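Local coordinates for D-alanyl-D-alanine carboxypeptidase (Enterococcus faecalis V583, PDB 5ZHF), which cleaves the C-terminal D-alanine from peptidoglycan-derived pentapeptides as a zinc-dependent carboxypeptidase, and so probably contributes to vancomycin resistance, at residues 126-134 with 185-193. Numbering follows the deposited sequence.
With ZN (zinc ion), chain C.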
ATOM      1  N   ALA A 126      13.794  14.796  -0.007  1.00 36.54           N
ATOM      2  CA  ALA A 126      14.037  13.913  -1.152  1.00 37.41           C
ATOM      3  C   ALA A 126      14.207  12.447  -0.749  1.00 37.71           C
ATOM      4  O   ALA A 126      13.715  11.544  -1.429  1.00 35.16           O
ATOM      5  CB  ALA A 126      15.255  14.389  -1.935  1.00 38.42           C
ATOM      6  N   GLU A 127      14.881  12.203   0.369  1.00 35.57           N
ATOM      7  CA  GLU A 127      15.048  10.842   0.854  1.00 37.03           C
ATOM      8  C   GLU A 127      13.733  10.277   1.416  1.00 33.90           C
ATOM      9  O   GLU A 127      13.427   9.114   1.208  1.00 31.95           O
ATOM     10  CB  GLU A 127      16.167  10.788   1.901  1.00 41.04           C
ATOM     11  CG  GLU A 127      16.762   9.409   2.096  1.00 47.00           C
ATOM     12  CD  GLU A 127      17.477   8.897   0.868  1.00 50.17           C
ATOM     13  OE1 GLU A 127      18.498   9.499   0.468  1.00 52.89           O
ATOM     14  OE2 GLU A 127      17.009   7.889   0.310  1.00 53.67           O
ATOM     15  N   ALA A 128      12.966  11.106   2.121  1.00 31.74           N
ATOM     16  CA  ALA A 128      11.682  10.688   2.695  1.00 29.53           C
ATOM     17  C   ALA A 128      10.677  10.237   1.632  1.00 28.12           C
ATOM     18  O   ALA A 128       9.877   9.337   1.890  1.00 25.24           O
ATOM     19  CB  ALA A 128      11.074  11.807   3.518  1.00 29.91           C
ATOM     20  N   GLU A 129      10.733  10.865   0.459  1.00 29.93           N
ATOM     21  CA  GLU A 129       9.794  10.583  -0.632  1.00 33.13           C
ATOM     22  C   GLU A 129       9.931   9.155  -1.204  1.00 32.09           C
ATOM     23  O   GLU A 129       8.973   8.625  -1.767  1.00 33.57           O
ATOM     24  CB  GLU A 129       9.949  11.638  -1.736  1.00 35.90           C
ATOM     25  CG  GLU A 129       8.789  11.735  -2.709  1.00 41.65           C
ATOM     26  CD  GLU A 129       8.695  13.082  -3.417  1.00 43.92           C
ATOM     27  OE1 GLU A 129       9.492  14.001  -3.113  1.00 44.40           O
ATOM     28  OE2 GLU A 129       7.800  13.233  -4.276  1.00 46.33           O
ATOM     29  N   THR A 130      11.095   8.526  -1.034  1.00 31.35           N
ATOM     30  CA  THR A 130      11.282   7.119  -1.418  1.00 31.92           C
ATOM     31  C   THR A 130      10.496   6.165  -0.518  1.00 30.33           C
ATOM     32  O   THR A 130      10.410   4.980  -0.839  1.00 31.78           O
ATOM     33  CB  THR A 130      12.768   6.671  -1.422  1.00 34.33           C
ATOM     34  OG1 THR A 130      13.307   6.708  -0.086  1.00 35.92           O
ATOM     35  CG2 THR A 130      13.607   7.550  -2.339  1.00 34.71           C
ATOM     36  N   TRP A 131       9.958   6.680   0.601  1.00 26.23           N
ATOM     37  CA  TRP A 131       9.126   5.933   1.549  1.00 25.95           C
ATOM     38  C   TRP A 131       7.691   6.414   1.687  1.00 25.87           C
ATOM     39  O   TRP A 131       6.775   5.597   1.787  1.00 25.48           O
ATOM     40  CB  TRP A 131       9.756   5.984   2.950  1.00 27.44           C
ATOM     41  CG  TRP A 131      11.125   5.367   3.024  1.00 27.43           C
ATOM     42  CD1 TRP A 131      12.309   6.037   3.062  1.00 28.80           C
ATOM     43  CD2 TRP A 131      11.452   3.971   3.077  1.00 27.70           C
ATOM     44  NE1 TRP A 131      13.356   5.147   3.133  1.00 30.48           N
ATOM     45  CE2 TRP A 131      12.859   3.874   3.133  1.00 28.34           C
ATOM     46  CE3 TRP A 131      10.692   2.788   3.055  1.00 27.88           C
ATOM     47  CZ2 TRP A 131      13.527   2.639   3.206  1.00 28.84           C
ATOM     48  CZ3 TRP A 131      11.352   1.566   3.109  1.00 28.86           C
ATOM     49  CH2 TRP A 131      12.765   1.507   3.185  1.00 28.52           C
ATOM     50  N   VAL A 132       7.491   7.729   1.733  1.00 24.87           N
ATOM     51  CA  VAL A 132       6.188   8.325   2.026  1.00 25.97           C
ATOM     52  C   VAL A 132       5.906   9.340   0.934  1.00 28.90           C
ATOM     53  O   VAL A 132       6.706  10.245   0.703  1.00 30.79           O
ATOM     54  CB  VAL A 132       6.175   9.042   3.390  1.00 27.62           C
ATOM     55  CG1 VAL A 132       4.786   9.614   3.698  1.00 28.88           C
ATOM     56  CG2 VAL A 132       6.620   8.105   4.520  1.00 26.72           C
ATOM     57  N   ALA A 133       4.747   9.212   0.303  1.00 24.99           N
ATOM     58  CA  ALA A 133       4.396  10.043  -0.839  1.00 25.85           C
ATOM     59  C   ALA A 133       3.972  11.449  -0.406  1.00 26.05           C
ATOM     60  O   ALA A 133       3.442  11.636   0.707  1.00 25.41           O
ATOM     61  CB  ALA A 133       3.298   9.356  -1.630  1.00 25.75           C
ATOM     62  N   VAL A 134       4.196  12.449  -1.266  1.00 26.87           N
ATOM     63  CA  VAL A 134       3.715  13.798  -0.950  1.00 28.01           C
ATOM     64  C   VAL A 134       2.195  13.752  -0.981  1.00 26.26           C
ATOM     65  O   VAL A 134       1.619  12.996  -1.779  1.00 27.08           O
ATOM     66  CB  VAL A 134       4.265  14.934  -1.879  1.00 31.66           C
ATOM     67  CG1 VAL A 134       5.795  14.919  -1.936  1.00 31.57           C
ATOM     68  CG2 VAL A 134       3.670  14.888  -3.271  1.00 31.76           C
ATOM     69  N   THR A 185       8.901   2.053  -9.782  1.00 23.44           N
ATOM     70  CA  THR A 185       7.885   2.614  -8.864  1.00 23.62           C
ATOM     71  C   THR A 185       8.312   3.922  -8.180  1.00 25.04           C
ATOM     72  O   THR A 185       7.461   4.719  -7.768  1.00 25.82           O
ATOM     73  CB  THR A 185       7.532   1.642  -7.717  1.00 22.43           C
ATOM     74  OG1 THR A 185       8.691   1.427  -6.901  1.00 23.38           O
ATOM     75  CG2 THR A 185       7.003   0.350  -8.242  1.00 22.72           C
ATOM     76  N   GLY A 186       9.619   4.117  -8.037  1.00 25.63           N
ATOM     77  CA  GLY A 186      10.165   5.211  -7.270  1.00 26.48           C
ATOM     78  C   GLY A 186      10.072   5.051  -5.763  1.00 27.05           C
ATOM     79  O   GLY A 186      10.323   6.006  -5.025  1.00 26.54           O
ATOM     80  N   VAL A 187       9.756   3.843  -5.295  1.00 24.81           N
ATOM     81  CA  VAL A 187       9.494   3.615  -3.881  1.00 23.84           C
ATOM     82  C   VAL A 187      10.339   2.445  -3.401  1.00 24.64           C
ATOM     83  O   VAL A 187      10.489   1.439  -4.098  1.00 24.85           O
ATOM     84  CB  VAL A 187       7.976   3.356  -3.655  1.00 23.97           C
ATOM     85  CG1 VAL A 187       7.675   3.128  -2.175  1.00 24.37           C
ATOM     86  CG2 VAL A 187       7.157   4.530  -4.199  1.00 24.32           C
ATOM     87  N   SER A 188      10.872   2.579  -2.185  1.00 24.49           N
ATOM     88  CA  SER A 188      11.671   1.543  -1.549  1.00 25.73           C
ATOM     89  C   SER A 188      10.830   0.308  -1.205  1.00 26.18           C
ATOM     90  O   SER A 188       9.602   0.316  -1.304  1.00 24.34           O
ATOM     91  CB  SER A 188      12.314   2.090  -0.268  1.00 28.85           C
ATOM     92  OG  SER A 188      13.051   3.284  -0.528  1.00 30.90           O
ATOM     93  N   ASN A 189      11.511  -0.756  -0.805  1.00 25.71           N
ATOM     94  CA  ASN A 189      10.857  -2.010  -0.438  1.00 26.50           C
ATOM     95  C   ASN A 189       9.969  -1.795   0.791  1.00 25.61           C
ATOM     96  O   ASN A 189      10.475  -1.554   1.885  1.00 24.68           O
ATOM     97  CB  ASN A 189      11.935  -3.078  -0.172  1.00 26.73           C
ATOM     98  CG  ASN A 189      11.365  -4.391   0.325  1.00 27.43           C
ATOM     99  OD1 ASN A 189      10.250  -4.756   0.014  1.00 24.73           O
ATOM    100  ND2 ASN A 189      12.169  -5.132   1.087  1.00 29.98           N
ATOM    101  N   GLU A 190       8.651  -1.846   0.593  1.00 23.54           N
ATOM    102  CA  GLU A 190       7.671  -1.679   1.658  1.00 22.84           C
ATOM    103  C   GLU A 190       6.798  -2.935   1.722  1.00 21.70           C
ATOM    104  O   GLU A 190       5.700  -2.980   1.170  1.00 20.67           O
ATOM    105  CB  GLU A 190       6.827  -0.418   1.404  1.00 22.73           C
ATOM    106  CG  GLU A 190       7.702   0.830   1.438  1.00 23.46           C
ATOM    107  CD  GLU A 190       6.921   2.114   1.392  1.00 25.07           C
ATOM    108  OE1 GLU A 190       5.791   2.138   0.861  1.00 25.87           O
ATOM    109  OE2 GLU A 190       7.471   3.113   1.866  1.00 26.76           O
ATOM    110  N   PRO A 191       7.301  -4.003   2.385  1.00 20.89           N
ATOM    111  CA  PRO A 191       6.619  -5.304   2.325  1.00 20.45           C
ATOM    112  C   PRO A 191       5.273  -5.361   3.047  1.00 18.62           C
ATOM    113  O   PRO A 191       4.584  -6.373   2.975  1.00 20.29           O
ATOM    114  CB  PRO A 191       7.631  -6.265   2.982  1.00 21.69           C
ATOM    115  CG  PRO A 191       8.452  -5.393   3.854  1.00 22.25           C
ATOM    116  CD  PRO A 191       8.591  -4.102   3.109  1.00 22.23           C
ATOM    117  N   TRP A 192       4.932  -4.268   3.748  1.00 19.44           N
ATOM    118  CA  TRP A 192       3.625  -4.053   4.379  1.00 19.01           C
ATOM    119  C   TRP A 192       2.548  -3.458   3.460  1.00 17.93           C
ATOM    120  O   TRP A 192       1.367  -3.571   3.783  1.00 16.55           O
ATOM    121  CB  TRP A 192       3.774  -3.114   5.590  1.00 19.44           C
ATOM    122  CG  TRP A 192       4.505  -1.873   5.288  1.00 20.13           C
ATOM    123  CD1 TRP A 192       3.997  -0.709   4.787  1.00 20.69           C
ATOM    124  CD2 TRP A 192       5.921  -1.648   5.438  1.00 22.01           C
ATOM    125  NE1 TRP A 192       4.988   0.201   4.616  1.00 21.48           N
ATOM    126  CE2 TRP A 192       6.181  -0.343   5.003  1.00 21.88           C
ATOM    127  CE3 TRP A 192       6.984  -2.430   5.888  1.00 22.06           C
ATOM    128  CZ2 TRP A 192       7.468   0.215   5.029  1.00 23.34           C
ATOM    129  CZ3 TRP A 192       8.265  -1.878   5.899  1.00 23.73           C
ATOM    130  CH2 TRP A 192       8.487  -0.570   5.490  1.00 23.92           C
ATOM    131  N   HIS A 193       2.936  -2.798   2.366  1.00 17.38           N
ATOM    132  CA  HIS A 193       1.978  -1.945   1.618  1.00 17.73           C
ATOM    133  C   HIS A 193       1.332  -2.740   0.461  1.00 17.60           C
ATOM    134  O   HIS A 193       1.997  -3.068  -0.526  1.00 18.85           O
ATOM    135  CB  HIS A 193       2.652  -0.680   1.109  1.00 18.36           C
ATOM    136  CG  HIS A 193       1.734   0.243   0.377  1.00 17.84           C
ATOM    137  ND1 HIS A 193       1.321   1.456   0.886  1.00 18.62           N
ATOM    138  CD2 HIS A 193       1.146   0.121  -0.836  1.00 18.40           C
ATOM    139  CE1 HIS A 193       0.535   2.049   0.005  1.00 19.67           C
ATOM    140  NE2 HIS A 193       0.430   1.268  -1.059  1.00 18.84           N
TER
HETATM  141 ZN    ZN C 301       1.478   2.175   2.747  1.00 19.60          ZN
HETATM  142  O   HOH W   1       3.569   2.792   3.152  1.00 19.59           O
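Ser188 sets its CB over one face of the Trp131 indole where two loops meet in the zinc active site of this M15B peptidase, one following helix 121-128 and the other leading into strand 193-196. This CH-pi contact puts CB 3.5 Å from the centroid of the six-membered ring of Trp131, and the short serine side chain lets it sit there while OG still reaches Thr130 O. With OG beside its own backbone N (chi1 -54°), Ser188 grips Thr130 O twice: its N donates over 2.8 Å to Thr130 O, almost straight at 178°, while its OG reaches the same oxygen from above the carbonyl plane. Thr130 OG1 turns back to Glu127 O at 2.7 Å, tying Thr130 to Glu127 of helix 121-128. The indole NH of Trp131, a substrate-binding residue, is held by Tyr114. The extended chain of Glu190, the inferred proton donor/acceptor, crosses the indole obliquely, its carboxylate turned 26° from the ring plane, with OE2 at the ring edge near its plane and 2.6 Å from Trp131 O. Zinc is bound by His193 together with His140 and Asp147; its water, 2.2 Å from the metal, donates to Glu190 OE1 and accepts from Trp192 NE1.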